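Local structure of intestinal fatty acid binding protein (Rattus norvegicus, 1ICM) at residues 34-39 against 126-131. The protein binds long-chain fatty acids such as myristate inside a beta-barrel and probably carries them within intestinal cells. Numbering follows the deposited sequence.
Sequences DNLKLT and RIFKKE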
ATOM      1  N   ASP A  34      -4.219 -12.492  -0.788  1.00 10.01           N
ATOM      2  CA  ASP A  34      -3.968 -12.067  -2.149  1.00  9.61           C
ATOM      3  C   ASP A  34      -2.588 -12.369  -2.779  1.00  4.63           C
ATOM      4  O   ASP A  34      -2.425 -12.052  -3.964  1.00  8.98           O
ATOM      5  CB  ASP A  34      -4.282 -10.569  -2.243  1.00 13.01           C
ATOM      6  CG  ASP A  34      -3.355  -9.665  -1.463  1.00 14.88           C
ATOM      7  OD1 ASP A  34      -2.508 -10.270  -0.669  1.00 12.20           O
ATOM      8  OD2 ASP A  34      -3.395  -8.447  -1.574  1.00 16.32           O
ATOM      9  N   ASN A  35      -1.708 -12.982  -1.976  1.00  6.83           N
ATOM     10  CA  ASN A  35      -0.343 -13.336  -2.438  1.00  9.97           C
ATOM     11  C   ASN A  35       0.365 -12.120  -3.006  1.00 12.46           C
ATOM     12  O   ASN A  35       1.088 -12.235  -3.979  1.00 15.54           O
ATOM     13  CB  ASN A  35      -0.270 -14.467  -3.504  1.00 14.59           C
ATOM     14  CG  ASN A  35      -0.734 -15.774  -2.894  1.00 38.39           C
ATOM     15  OD1 ASN A  35      -0.093 -16.293  -1.962  1.00 46.93           O
ATOM     16  ND2 ASN A  35      -1.863 -16.282  -3.394  1.00 44.97           N
ATOM     17  N   LEU A  36       0.160 -10.950  -2.405  1.00  9.71           N
ATOM     18  CA  LEU A  36       0.789  -9.745  -2.967  1.00 10.21           C
ATOM     19  C   LEU A  36       2.327  -9.789  -2.839  1.00  7.96           C
ATOM     20  O   LEU A  36       2.883 -10.154  -1.811  1.00  7.39           O
ATOM     21  CB  LEU A  36       0.241  -8.559  -2.124  1.00 12.74           C
ATOM     22  CG  LEU A  36       0.793  -7.197  -2.498  1.00  9.71           C
ATOM     23  CD1 LEU A  36       0.490  -6.792  -3.943  1.00 11.10           C
ATOM     24  CD2 LEU A  36       0.295  -6.181  -1.434  1.00 12.22           C
ATOM     25  N   LYS A  37       2.931  -9.360  -3.914  1.00  9.96           N
ATOM     26  CA  LYS A  37       4.369  -9.275  -4.071  1.00 11.36           C
ATOM     27  C   LYS A  37       4.665  -7.913  -4.694  1.00  9.34           C
ATOM     28  O   LYS A  37       4.006  -7.425  -5.641  1.00  9.54           O
ATOM     29  CB  LYS A  37       4.722 -10.363  -5.075  1.00 13.81           C
ATOM     30  CG  LYS A  37       6.161 -10.358  -5.540  1.00 27.54           C
ATOM     31  CD  LYS A  37       6.485 -11.716  -6.126  1.00 38.94           C
ATOM     32  CE  LYS A  37       7.224 -11.625  -7.450  1.00 51.61           C
ATOM     33  NZ  LYS A  37       7.788 -12.913  -7.902  1.00 56.04           N
ATOM     34  N   LEU A  38       5.696  -7.259  -4.132  1.00  7.86           N
ATOM     35  CA  LEU A  38       6.057  -5.946  -4.664  1.00 10.25           C
ATOM     36  C   LEU A  38       7.532  -5.964  -5.066  1.00 14.88           C
ATOM     37  O   LEU A  38       8.398  -6.477  -4.326  1.00 14.84           O
ATOM     38  CB  LEU A  38       5.980  -4.913  -3.500  1.00 12.20           C
ATOM     39  CG  LEU A  38       4.601  -4.725  -2.857  1.00 12.97           C
ATOM     40  CD1 LEU A  38       4.726  -3.777  -1.676  1.00 16.55           C
ATOM     41  CD2 LEU A  38       3.677  -4.099  -3.904  1.00 15.54           C
ATOM     42  N   THR A  39       7.807  -5.373  -6.233  1.00  8.32           N
ATOM     43  CA  THR A  39       9.187  -5.295  -6.684  1.00 12.98           C
ATOM     44  C   THR A  39       9.441  -3.792  -6.742  1.00 14.68           C
ATOM     45  O   THR A  39       8.808  -3.099  -7.540  1.00 13.03           O
ATOM     46  CB  THR A  39       9.430  -6.002  -8.040  1.00 15.97           C
ATOM     47  OG1 THR A  39       9.211  -7.399  -7.884  1.00 14.97           O
ATOM     48  CG2 THR A  39      10.847  -5.752  -8.527  1.00 17.93           C
ATOM     49  N   ARG A 126       0.303  -4.602   6.981  1.00 10.40           N
ATOM     50  CA  ARG A 126       0.691  -5.703   6.103  1.00  9.67           C
ATOM     51  C   ARG A 126       2.209  -5.802   6.249  1.00  8.76           C
ATOM     52  O   ARG A 126       2.885  -4.813   5.999  1.00  9.32           O
ATOM     53  CB  ARG A 126       0.301  -5.515   4.649  1.00 12.39           C
ATOM     54  CG  ARG A 126      -1.225  -5.389   4.572  1.00 13.63           C
ATOM     55  CD  ARG A 126      -1.802  -5.880   3.246  1.00 15.30           C
ATOM     56  NE  ARG A 126      -1.899  -7.341   3.238  1.00 14.36           N
ATOM     57  CZ  ARG A 126      -2.199  -7.945   2.102  1.00 13.29           C
ATOM     58  NH1 ARG A 126      -2.410  -7.167   1.021  1.00 12.26           N
ATOM     59  NH2 ARG A 126      -2.319  -9.263   2.078  1.00 10.57           N
ATOM     60  N   ILE A 127       2.724  -6.947   6.676  1.00  9.12           N
ATOM     61  CA  ILE A 127       4.182  -7.096   6.822  1.00 11.61           C
ATOM     62  C   ILE A 127       4.771  -8.031   5.754  1.00 13.22           C
ATOM     63  O   ILE A 127       4.274  -9.148   5.563  1.00 11.75           O
ATOM     64  CB  ILE A 127       4.405  -7.561   8.256  1.00 11.59           C
ATOM     65  CG1 ILE A 127       3.859  -6.487   9.214  1.00 16.22           C
ATOM     66  CG2 ILE A 127       5.888  -7.894   8.484  1.00 11.39           C
ATOM     67  CD1 ILE A 127       3.631  -6.961  10.645  1.00 17.82           C
ATOM     68  N   PHE A 128       5.834  -7.629   5.042  1.00 14.85           N
ATOM     69  CA  PHE A 128       6.433  -8.419   3.976  1.00  9.59           C
ATOM     70  C   PHE A 128       7.824  -8.923   4.314  1.00 16.30           C
ATOM     71  O   PHE A 128       8.512  -8.249   5.096  1.00 18.79           O
ATOM     72  CB  PHE A 128       6.664  -7.482   2.774  1.00  9.53           C
ATOM     73  CG  PHE A 128       5.384  -6.823   2.278  1.00 13.61           C
ATOM     74  CD1 PHE A 128       4.715  -5.832   3.010  1.00 15.26           C
ATOM     75  CD2 PHE A 128       4.821  -7.205   1.057  1.00 13.29           C
ATOM     76  CE1 PHE A 128       3.529  -5.244   2.541  1.00 14.67           C
ATOM     77  CE2 PHE A 128       3.633  -6.644   0.572  1.00 13.76           C
ATOM     78  CZ  PHE A 128       2.984  -5.654   1.321  1.00 12.49           C
ATOM     79  N   LYS A 129       8.224 -10.070   3.743  1.00 12.95           N
ATOM     80  CA  LYS A 129       9.557 -10.601   3.968  1.00 10.83           C
ATOM     81  C   LYS A 129      10.316 -10.412   2.688  1.00 10.59           C
ATOM     82  O   LYS A 129       9.734 -10.454   1.621  1.00 11.54           O
ATOM     83  CB  LYS A 129       9.572 -12.066   4.339  1.00 13.91           C
ATOM     84  CG  LYS A 129       9.452 -12.262   5.841  1.00 18.25           C
ATOM     85  CD  LYS A 129       9.360 -13.745   6.155  1.00 26.60           C
ATOM     86  CE  LYS A 129       8.748 -14.001   7.524  1.00 31.86           C
ATOM     87  NZ  LYS A 129       9.449 -13.265   8.594  1.00 31.75           N
ATOM     88  N   LYS A 130      11.615 -10.159   2.784  1.00 14.97           N
ATOM     89  CA  LYS A 130      12.373  -9.988   1.554  1.00 15.24           C
ATOM     90  C   LYS A 130      12.634 -11.370   0.961  1.00 20.92           C
ATOM     91  O   LYS A 130      12.890 -12.340   1.674  1.00 22.55           O
ATOM     92  CB  LYS A 130      13.703  -9.309   1.864  1.00 20.76           C
ATOM     93  CG  LYS A 130      14.126  -8.295   0.812  1.00 24.91           C
ATOM     94  CD  LYS A 130      15.436  -7.667   1.272  1.00 30.41           C
ATOM     95  CE  LYS A 130      15.775  -6.337   0.651  1.00 29.31           C
ATOM     96  NZ  LYS A 130      16.750  -5.656   1.519  1.00 28.00           N
ATOM     97  N   GLU A 131      12.542 -11.480  -0.364  1.00 24.47           N
ATOM     98  CA  GLU A 131      12.753 -12.689  -1.151  1.00 29.51           C
ATOM     99  C   GLU A 131      14.216 -13.119  -1.147  1.00 42.49           C
ATOM    100  O   GLU A 131      14.582 -13.947  -2.023  1.00 52.61           O
ATOM    101  CB  GLU A 131      12.394 -12.414  -2.628  1.00 33.32           C
ATOM    102  CG  GLU A 131      12.224 -13.667  -3.498  1.00 51.67           C
ATOM    103  CD  GLU A 131      10.786 -14.087  -3.604  1.00 67.04           C
ATOM    104  OE1 GLU A 131      10.190 -14.038  -2.436  1.00 67.61           O
ATOM    105  OE2 GLU A 131      10.255 -14.416  -4.661  1.00 73.69           O
ATOM    106  OXT GLU A 131      14.989 -12.623  -0.296  1.00 45.67           O
TER
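Asp-34 and Arg-126 meet tip to tip over strand 4-12, which lies between strands 37-43 and 122-130 in the beta-barrel of the fatty-acid-binding protein fold. The guanidinium grips the carboxylate end-on through two nearly straight bonds: NH2 of Arg-126 donates to OD1 of Asp-34 (2.9 Å) and NH1 to OD2 (3.1 Å). Both oxygens lie near the guanidinium plane, but the carboxylate is turned 35° from it. OD1 also accepts from N of Leu-36 at 3.3 Å, closing an Asx turn; this N-H and NH2 reach it from opposite faces of the carboxylate. NE of Arg-126 is held separately by Asn-11 of the intervening strand. An alanine in place of Asp-34 would probably leave NH1 of the buried Arg-126 without this acceptor, weaken the hold on the guanidinium and release the turn before Leu-36.

Apolar contacts continue toward the bound fatty acid, the side chain of Leu-38 lying about 5 Å from the myristate. Its CD1 packs 3.8 Å from CE2 of Phe-128, the two side chains crossing at about a right angle. CG of Leu-36 stands anti to its backbone N (chi1 178°), and its CD2 lies in plane at the ring edge of Phe-128, 3.9 Å from CZ and 3.8 Å from NH1 of Arg-126.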